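Side-chain contact in oxidase (Sinorhizobium meliloti, PDB 4FFU), which is of unproven activity: a MaoC-like, NodN-related protein that may be a monoamine oxidase by name only, its family being hydratase-like: residues 62-65 / 70-73. Sequence-based numbering, arbitrary orientation. Where two conformers were deposited one is given.
Sequences FFPH and EFAK
Phe71 and His65 meet as a T-shaped pair in which the benzene ring supplies the edge and the imidazole the face; His65 is modelled in two conformers, and the stack is described for one of them. The ring centroids are 4.9 Å apart and the planes stand at 79°, close to upright. CE2 of Phe71 leads the approach, over the middle of the imidazole, nearly equidistant from all five of its atoms and 3.7 Å from NE2 of His65, with CZ beside it reaching NE2 and CE1. CE2 probably directs its slightly positive C-H into the imidazole pi cloud. Pro64 uses a different surface of the same phenylalanine. Its CG lies over one phenyl face, offset toward the rim, while Pro64 CB comes within 3.7 Å of Phe71 CD2. What brings the ring there is its first torsion: the CG of Phe71 is anti to its own backbone N (chi1 166°), which sends the ring back toward helix 64-67. The two short helices, 64-67 and 69-72, follow each other in the excursion of this hot-dog fold between helix 49-59 and helix 84-93, well away from the centre of the chain. Phe63 occupies the N-cap position of the first, and no hydrogen bond crosses between 62-65 and 70-73; their contact is apolar and aromatic. With an alanine at Phe71, the imidazole face is likely to lose its edge-on partner and a gap to open beside Pro64. Subunit packing adds to the setting: Ile99 of a second subunit touches His65, and Glu26 of that same subunit packs on Phe71.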
loop_
_atom_site.group_PDB
_atom_site.type_symbol
_atom_site.label_atom_id
_atom_site.label_comp_id
_atom_site.label_asym_id
_atom_site.label_seq_id
_atom_site.Cartn_x
_atom_site.Cartn_y
_atom_site.Cartn_z
ATOM N N PHE I 62 0.127 14.137 7.182
ATOM C CA PHE I 62 -0.704 13.483 8.200
ATOM C C PHE I 62 -1.477 14.530 9.011
ATOM O O PHE I 62 -1.839 14.280 10.167
ATOM C CB PHE I 62 0.161 12.610 9.146
ATOM C CG PHE I 62 0.604 11.330 8.511
ATOM C CD1 PHE I 62 1.683 11.308 7.634
ATOM C CD2 PHE I 62 -0.104 10.149 8.757
ATOM C CE1 PHE I 62 2.063 10.124 7.012
ATOM C CE2 PHE I 62 0.280 8.957 8.149
ATOM C CZ PHE I 62 1.370 8.958 7.289
ATOM N N PHE I 63 -1.744 15.680 8.409
ATOM C CA PHE I 63 -2.434 16.744 9.168
ATOM C C PHE I 63 -3.736 16.235 9.741
ATOM O O PHE I 63 -4.448 15.483 9.063
ATOM C CB PHE I 63 -2.696 17.950 8.294
ATOM C CG PHE I 63 -1.501 18.833 8.136
ATOM C CD1 PHE I 63 -0.656 19.074 9.221
ATOM C CD2 PHE I 63 -1.209 19.421 6.904
ATOM C CE1 PHE I 63 0.448 19.896 9.080
ATOM C CE2 PHE I 63 -0.100 20.241 6.755
ATOM C CZ PHE I 63 0.725 20.478 7.847
ATOM N N PRO I 64 -4.065 16.659 10.983
ATOM C CA PRO I 64 -5.236 16.118 11.679
ATOM C C PRO I 64 -6.581 16.420 11.007
ATOM O O PRO I 64 -7.528 15.636 11.176
ATOM C CB PRO I 64 -5.131 16.722 13.087
ATOM C CG PRO I 64 -4.258 17.911 12.927
ATOM C CD PRO I 64 -3.265 17.530 11.856
ATOM N N HIS I 65 -6.663 17.482 10.201
ATOM C CA HIS I 65 -7.829 17.740 9.338
ATOM C C HIS I 65 -8.147 16.564 8.428
ATOM O O HIS I 65 -9.288 16.355 8.016
ATOM C CB HIS I 65 -7.568 18.963 8.463
ATOM C CG HIS I 65 -7.208 20.188 9.240
ATOM N ND1 HIS I 65 -5.963 20.374 9.803
ATOM C CD2 HIS I 65 -7.925 21.296 9.534
ATOM C CE1 HIS I 65 -5.936 21.541 10.424
ATOM N NE2 HIS I 65 -7.115 22.117 10.281
ATOM N N GLU I 70 -11.434 12.853 15.708
ATOM C CA GLU I 70 -11.854 13.608 16.893
ATOM C C GLU I 70 -11.640 15.114 16.704
ATOM O O GLU I 70 -12.546 15.901 16.924
ATOM C CB GLU I 70 -11.125 13.116 18.150
ATOM C CG GLU I 70 -11.408 11.662 18.532
ATOM C CD GLU I 70 -12.855 11.391 18.956
ATOM O OE1 GLU I 70 -13.584 12.317 19.355
ATOM O OE2 GLU I 70 -13.278 10.221 18.892
ATOM N N PHE I 71 -10.455 15.491 16.235
ATOM C CA PHE I 71 -10.145 16.885 15.963
ATOM C C PHE I 71 -11.091 17.414 14.901
ATOM O O PHE I 71 -11.559 18.561 14.980
ATOM C CB PHE I 71 -8.698 17.013 15.482
ATOM C CG PHE I 71 -8.381 18.350 14.867
ATOM C CD1 PHE I 71 -8.193 19.479 15.671
ATOM C CD2 PHE I 71 -8.300 18.489 13.497
ATOM C CE1 PHE I 71 -7.910 20.718 15.092
ATOM C CE2 PHE I 71 -8.021 19.720 12.918
ATOM C CZ PHE I 71 -7.825 20.837 13.721
ATOM N N ALA I 72 -11.381 16.578 13.897
ATOM C CA ALA I 72 -12.228 17.023 12.794
ATOM C C ALA I 72 -13.663 17.385 13.219
ATOM O O ALA I 72 -14.343 18.159 12.521
ATOM C CB ALA I 72 -12.223 15.977 11.688
ATOM N N LYS I 73 -14.127 16.839 14.346
ATOM C CA LYS I 73 -15.447 17.242 14.919
ATOM C C LYS I 73 -15.489 18.738 15.248
ATOM O O LYS I 73 -16.561 19.344 15.268
ATOM C CB LYS I 73 -15.802 16.422 16.167
ATOM C CG LYS I 73 -16.097 14.954 15.917
ATOM C CD LYS I 73 -16.069 14.155 17.211
ATOM C CE LYS I 73 -16.267 12.662 16.982
ATOM N NZ LYS I 73 -16.379 11.943 18.288
#